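Local coordinates for protein leukotriene A-4 hydrolase (Saccharomyces cerevisiae, PDB 2XPZ) that preferentially cleaves di- and tripeptides as a zinc aminopeptidase and, in vitro, has low epoxide hydrolase activity, at residues A126-N131 with Y141-L146; S270-G275 with T617-C622. One frame throughout, in Å; residues are numbered along the deposited sequence.

Contact 1: A126-N131 with Y141-L146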
loop_
_atom_site.group_PDB
_atom_site.type_symbol
_atom_site.label_atom_id
_atom_site.label_comp_id
_atom_site.label_asym_id
_atom_site.label_seq_id
_atom_site.Cartn_x
_atom_site.Cartn_y
_atom_site.Cartn_z
ATOM N N ALA A 126 -15.214 -6.381 -2.262
ATOM C CA ALA A 126 -14.805 -5.250 -1.430
ATOM C C ALA A 126 -14.518 -5.629 0.007
ATOM O O ALA A 126 -13.835 -4.897 0.718
ATOM C CB ALA A 126 -15.843 -4.156 -1.455
ATOM N N LEU A 127 -15.053 -6.763 0.441
ATOM C CA LEU A 127 -14.941 -7.155 1.840
ATOM C C LEU A 127 -14.217 -8.488 1.995
ATOM O O LEU A 127 -14.519 -9.453 1.297
ATOM C CB LEU A 127 -16.326 -7.206 2.497
ATOM C CG LEU A 127 -17.153 -5.917 2.573
ATOM C CD1 LEU A 127 -18.583 -6.235 2.948
ATOM C CD2 LEU A 127 -16.562 -4.925 3.567
ATOM N N GLN A 128 -13.247 -8.524 2.905
ATOM C CA GLN A 128 -12.496 -9.738 3.206
ATOM C C GLN A 128 -12.987 -10.319 4.518
ATOM O O GLN A 128 -12.932 -9.660 5.551
ATOM C CB GLN A 128 -11.000 -9.442 3.336
ATOM C CG GLN A 128 -10.369 -8.826 2.128
ATOM C CD GLN A 128 -10.615 -9.654 0.910
ATOM O OE1 GLN A 128 -10.798 -10.869 0.998
ATOM N NE2 GLN A 128 -10.633 -9.008 -0.244
ATOM N N TRP A 129 -13.465 -11.555 4.485
ATOM C CA TRP A 129 -13.990 -12.162 5.692
ATOM C C TRP A 129 -13.037 -13.229 6.185
ATOM O O TRP A 129 -12.513 -14.034 5.415
ATOM C CB TRP A 129 -15.389 -12.740 5.467
ATOM C CG TRP A 129 -16.377 -11.701 5.064
ATOM C CD1 TRP A 129 -16.608 -11.241 3.805
ATOM C CD2 TRP A 129 -17.268 -10.981 5.925
ATOM N NE1 TRP A 129 -17.581 -10.275 3.826
ATOM C CE2 TRP A 129 -18.004 -10.098 5.115
ATOM C CE3 TRP A 129 -17.514 -11.000 7.300
ATOM C CZ2 TRP A 129 -18.972 -9.240 5.638
ATOM C CZ3 TRP A 129 -18.479 -10.145 7.813
ATOM C CH2 TRP A 129 -19.194 -9.281 6.985
ATOM N N LEU A 130 -12.799 -13.206 7.485
ATOM C CA LEU A 130 -11.995 -14.220 8.140
ATOM C C LEU A 130 -12.864 -14.869 9.195
ATOM O O LEU A 130 -13.555 -14.177 9.928
ATOM C CB LEU A 130 -10.749 -13.569 8.757
ATOM C CG LEU A 130 -9.910 -12.842 7.694
ATOM C CD1 LEU A 130 -8.717 -12.180 8.317
ATOM C CD2 LEU A 130 -9.486 -13.824 6.613
ATOM N N ASN A 131 -12.866 -16.195 9.252
ATOM C CA ASN A 131 -13.603 -16.881 10.312
ATOM C C ASN A 131 -12.797 -16.886 11.621
ATOM O O ASN A 131 -11.811 -16.162 11.755
ATOM C CB ASN A 131 -14.028 -18.289 9.881
ATOM C CG ASN A 131 -12.855 -19.163 9.551
ATOM O OD1 ASN A 131 -11.847 -19.106 10.234
ATOM N ND2 ASN A 131 -12.959 -19.953 8.475
ATOM N N TYR A 141 -13.550 -11.589 11.926
ATOM C CA TYR A 141 -12.983 -10.291 11.584
ATOM C C TYR A 141 -13.444 -9.956 10.191
ATOM O O TYR A 141 -13.668 -10.845 9.379
ATOM C CB TYR A 141 -11.464 -10.359 11.604
ATOM C CG TYR A 141 -10.739 -9.028 11.565
ATOM C CD1 TYR A 141 -10.154 -8.564 10.392
ATOM C CD2 TYR A 141 -10.594 -8.266 12.707
ATOM C CE1 TYR A 141 -9.467 -7.374 10.359
ATOM C CE2 TYR A 141 -9.911 -7.070 12.680
ATOM C CZ TYR A 141 -9.353 -6.632 11.505
ATOM O OH TYR A 141 -8.672 -5.443 11.472
ATOM N N VAL A 142 -13.617 -8.675 9.917
ATOM C CA VAL A 142 -13.841 -8.242 8.548
ATOM C C VAL A 142 -13.161 -6.907 8.320
ATOM O O VAL A 142 -13.183 -6.036 9.187
ATOM C CB VAL A 142 -15.339 -8.135 8.178
ATOM C CG1 VAL A 142 -16.041 -7.055 9.005
ATOM C CG2 VAL A 142 -15.486 -7.862 6.687
ATOM N N PHE A 143 -12.528 -6.769 7.160
ATOM C CA PHE A 143 -11.941 -5.506 6.741
ATOM C C PHE A 143 -12.212 -5.321 5.259
ATOM O O PHE A 143 -12.376 -6.292 4.532
ATOM C CB PHE A 143 -10.436 -5.439 7.070
ATOM C CG PHE A 143 -9.587 -6.445 6.335
ATOM C CD1 PHE A 143 -8.932 -6.094 5.163
ATOM C CD2 PHE A 143 -9.409 -7.725 6.830
ATOM C CE1 PHE A 143 -8.146 -7.004 4.483
ATOM C CE2 PHE A 143 -8.621 -8.640 6.152
ATOM C CZ PHE A 143 -7.992 -8.280 4.976
ATOM N N SER A 144 -12.306 -4.071 4.821
ATOM C CA SER A 144 -12.447 -3.766 3.401
ATOM C C SER A 144 -11.103 -3.413 2.754
ATOM O O SER A 144 -10.234 -2.799 3.383
ATOM C CB SER A 144 -13.447 -2.623 3.189
ATOM O OG SER A 144 -12.888 -1.388 3.603
ATOM N N GLN A 145 -10.952 -3.809 1.494
ATOM C CA GLN A 145 -9.846 -3.376 0.647
ATOM C C GLN A 145 -10.426 -2.818 -0.662
ATOM O O GLN A 145 -10.773 -3.569 -1.577
ATOM C CB GLN A 145 -8.922 -4.565 0.343
ATOM C CG GLN A 145 -7.892 -4.307 -0.732
ATOM C CD GLN A 145 -6.823 -3.368 -0.269
ATOM O OE1 GLN A 145 -6.829 -2.191 -0.621
ATOM N NE2 GLN A 145 -5.905 -3.873 0.552
ATOM N N LEU A 146 -10.492 -1.503 -0.784
ATOM C CA LEU A 146 -11.324 -0.927 -1.822
ATOM C C LEU A 146 -10.562 -0.513 -3.088
ATOM O O LEU A 146 -11.124 -0.523 -4.195
ATOM C CB LEU A 146 -12.127 0.257 -1.265
ATOM C CG LEU A 146 -13.561 -0.053 -0.826
ATOM C CD1 LEU A 146 -13.655 -1.381 -0.075
ATOM C CD2 LEU A 146 -14.141 1.074 0.001
HETATM O O HOH W 1 -11.088 -6.115 -1.818
#

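Contact 2: S270-G275 with T617-C622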
loop_
_atom_site.group_PDB
_atom_site.type_symbol
_atom_site.label_atom_id
_atom_site.label_comp_id
_atom_site.label_asym_id
_atom_site.label_seq_id
_atom_site.Cartn_x
_atom_site.Cartn_y
_atom_site.Cartn_z
ATOM N N SER A 270 -3.932 -12.963 9.714
ATOM C CA SER A 270 -4.309 -13.750 8.554
ATOM C C SER A 270 -4.469 -12.790 7.388
ATOM O O SER A 270 -4.720 -13.187 6.235
ATOM C CB SER A 270 -5.643 -14.355 8.952
ATOM O OG SER A 270 -6.408 -14.820 7.899
ATOM N N TYR A 271 -4.328 -11.515 7.737
ATOM C CA TYR A 271 -4.281 -10.378 6.830
ATOM C C TYR A 271 -3.170 -10.566 5.832
ATOM O O TYR A 271 -2.009 -10.666 6.203
ATOM C CB TYR A 271 -4.070 -9.106 7.657
ATOM C CG TYR A 271 -4.079 -7.799 6.866
ATOM C CD1 TYR A 271 -5.269 -7.235 6.431
ATOM C CD2 TYR A 271 -2.892 -7.129 6.554
ATOM C CE1 TYR A 271 -5.279 -6.036 5.701
ATOM C CE2 TYR A 271 -2.895 -5.930 5.827
ATOM C CZ TYR A 271 -4.089 -5.384 5.401
ATOM O OH TYR A 271 -4.097 -4.193 4.687
ATOM N N PRO A 272 -3.525 -10.680 4.557
ATOM C CA PRO A 272 -2.499 -11.162 3.640
ATOM C C PRO A 272 -1.789 -10.021 2.940
ATOM O O PRO A 272 -0.783 -10.240 2.261
ATOM C CB PRO A 272 -3.302 -11.968 2.624
ATOM C CG PRO A 272 -4.750 -11.526 2.805
ATOM C CD PRO A 272 -4.808 -10.475 3.879
ATOM N N TYR A 273 -2.305 -8.813 3.122
ATOM C CA TYR A 273 -1.837 -7.657 2.371
ATOM C C TYR A 273 -0.680 -6.962 3.071
ATOM O O TYR A 273 -0.115 -7.494 4.024
ATOM C CB TYR A 273 -2.997 -6.687 2.138
ATOM C CG TYR A 273 -4.193 -7.340 1.482
ATOM C CD1 TYR A 273 -4.183 -7.633 0.126
ATOM C CD2 TYR A 273 -5.322 -7.670 2.217
ATOM C CE1 TYR A 273 -5.263 -8.233 -0.482
ATOM C CE2 TYR A 273 -6.410 -8.273 1.620
ATOM C CZ TYR A 273 -6.375 -8.551 0.266
ATOM O OH TYR A 273 -7.452 -9.149 -0.346
ATOM N N GLY A 274 -0.320 -5.774 2.601
ATOM C CA GLY A 274 0.809 -5.067 3.172
ATOM C C GLY A 274 0.506 -3.682 3.703
ATOM O O GLY A 274 1.422 -2.898 3.930
ATOM N N GLY A 275 -0.772 -3.368 3.902
ATOM C CA GLY A 275 -1.147 -2.069 4.432
ATOM C C GLY A 275 -2.027 -1.238 3.515
ATOM O O GLY A 275 -2.137 -1.499 2.316
ATOM N N THR A 617 -6.118 -21.656 8.246
ATOM C CA THR A 617 -5.852 -20.508 9.141
ATOM C C THR A 617 -5.423 -19.237 8.407
ATOM O O THR A 617 -5.451 -18.149 8.983
ATOM C CB THR A 617 -4.780 -20.792 10.233
ATOM O OG1 THR A 617 -3.517 -21.082 9.619
ATOM C CG2 THR A 617 -5.199 -21.941 11.140
ATOM N N TYR A 618 -5.007 -19.382 7.151
ATOM C CA TYR A 618 -4.641 -18.233 6.323
ATOM C C TYR A 618 -5.880 -17.625 5.692
ATOM O O TYR A 618 -6.961 -18.211 5.717
ATOM C CB TYR A 618 -3.666 -18.631 5.212
ATOM C CG TYR A 618 -2.452 -19.380 5.700
ATOM C CD1 TYR A 618 -1.500 -18.757 6.502
ATOM C CD2 TYR A 618 -2.252 -20.708 5.357
ATOM C CE1 TYR A 618 -0.388 -19.441 6.954
ATOM C CE2 TYR A 618 -1.143 -21.401 5.803
ATOM C CZ TYR A 618 -0.218 -20.766 6.601
ATOM O OH TYR A 618 0.881 -21.464 7.034
ATOM N N HIS A 619 -5.722 -16.440 5.124
ATOM C CA HIS A 619 -6.806 -15.830 4.385
ATOM C C HIS A 619 -7.106 -16.727 3.195
ATOM O O HIS A 619 -6.187 -17.181 2.518
ATOM C CB HIS A 619 -6.388 -14.447 3.916
ATOM C CG HIS A 619 -7.444 -13.725 3.148
ATOM N ND1 HIS A 619 -7.773 -14.062 1.840
ATOM C CD2 HIS A 619 -8.236 -12.690 3.476
ATOM C CE1 HIS A 619 -8.725 -13.263 1.421
ATOM N NE2 HIS A 619 -9.034 -12.414 2.386
ATOM N N PRO A 620 -8.393 -16.998 2.941
ATOM C CA PRO A 620 -8.796 -17.938 1.893
ATOM C C PRO A 620 -7.980 -17.773 0.621
ATOM O O PRO A 620 -7.577 -18.765 0.019
ATOM C CB PRO A 620 -10.258 -17.573 1.658
ATOM C CG PRO A 620 -10.730 -17.126 2.999
ATOM C CD PRO A 620 -9.561 -16.394 3.610
ATOM N N ILE A 621 -7.724 -16.531 0.225
ATOM C CA ILE A 621 -6.893 -16.272 -0.948
ATOM C C ILE A 621 -5.464 -16.755 -0.767
ATOM O O ILE A 621 -4.874 -17.322 -1.682
ATOM C CB ILE A 621 -6.870 -14.787 -1.313
ATOM C CG1 ILE A 621 -8.126 -14.452 -2.111
ATOM C CG2 ILE A 621 -5.616 -14.458 -2.121
ATOM C CD1 ILE A 621 -8.479 -15.518 -3.138
ATOM N N CYS A 622 -4.915 -16.512 0.418
ATOM C CA CYS A 622 -3.576 -16.964 0.747
ATOM C C CYS A 622 -3.488 -18.475 0.586
ATOM O O CYS A 622 -2.503 -18.989 0.063
ATOM C CB CYS A 622 -3.215 -16.554 2.172
ATOM S SG CYS A 622 -1.461 -16.669 2.553
HETATM O O HOH W 2 -3.144 -15.226 5.200
#

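Contact 1: A126-N131 with Y141-L146
Gln128 N donates to Phe143 O at 2.9 Å, a nearly straight bond that meets the carbonyl almost end-on and belongs to the antiparallel pairing of strands 127-130 and 141-144. The return bond from Phe143 N to Gln128 O is weak, and that oxygen also receives the CA-H of Val142. Further along, Leu130 and Tyr141 exchange two bonds, Leu130 N to Tyr141 O measuring 3.1 Å, and past the paired strands Gln145 N reaches Ala126 O. On the face bearing Trp129, Val142 CG2 stands over the six-membered ring, 3.6 Å from its centroid and 7° off the normal, a CH-pi contact. Val142 turns CG1 between its backbone N and carbonyl carbon (chi1 64°), leaving CG2 opposite the nitrogen and over the indole. Without the indole, as with an alanine at Trp129, the Val142 methyl would probably lose its aromatic cover and a gap would open on this face of the hairpin. On the other face, Gln128 CB lies over the Phe143 ring, 3.8 Å from its centroid, while Leu130 CD1 comes to the ring edge. The glutamine chain then bends at chi2 (-54°), sending its amide away from the strand partner: OE1 probably accepts from His619, and NE2 makes a weak bond to a water that donates to Gln145 O at 2.6 Å. The hairpin is thus tied by its backbone and faced with apolar contacts, while the Gln128 amide offers a polar link to His619 and, through a weakly held water, to the backbone carbonyl of substrate-binding Gln145.

Contact 2: S270-G275 with T617-C622
Ser270 and Tyr618, their CA atoms 5.0 Å apart, are the nearest pair of CA atoms between the irregular segment 270-275 and the turn entering helix 620-629, yet no direct hydrogen bond joins the two segments. A water bridges them instead, donating to Ser270 O at 2.8 Å and accepting from His619 N at 2.9 Å. The same carbonyl oxygen lies 3.1 Å from His619 CB, so the histidine enters close beside it. Pro272 then brings CG over one face of the imidazole, 3.5 Å from His619 CG, with the two side chains running at a slant to each other. Pro620 CD lies over the opposite face, offset toward the rim, so the imidazole is held between two prolines. CG of His619 is anti to the backbone nitrogen (chi1 -180°), which carries the ring across to Pro272, and chi2 (-74°) turns ND1 back to the helix start. There ND1 accepts from Ile621 N at 3.0 Å, with the donor 20° out of the ring plane. NE2 is engaged outside the two segments, probably by Gln128, which should help fix the ring's rotation. Ser270 OG comes to 3.3 Å from His619 N at an angle too poor for a hydrogen bond. This is a histidine N-cap of helix 620-629, set where the C-terminal region of this M1 peptidase meets the loop whose Pro272, Tyr273, Gly274 and Gly275 belong to the substrate-binding site.

In the fold
Contacts 1 and 2 have centres 10 Å apart and meet directly. Their polar join is a probable hydrogen bond between Gln128 OE1 and His619 NE2, 2.7 Å long, which brings the N-terminal-domain hairpin to the C-terminal region. Beside it, Phe143 CZ packs 3.3 Å from Tyr271 CD1 and Leu130 CD2 lies 3.5 Å from Ser270 OG, so loop 270-275, which meets segment 617-622 in contact 2, also packs on the hairpin. Each contact supplies substrate-binding residues: Gln145 and Leu146 from contact 1, Pro272 to Gly275 from contact 2. The Gln145 side chain is about 10 Å from the catalytic zinc and about 9 Å from that of the proton acceptor Glu302.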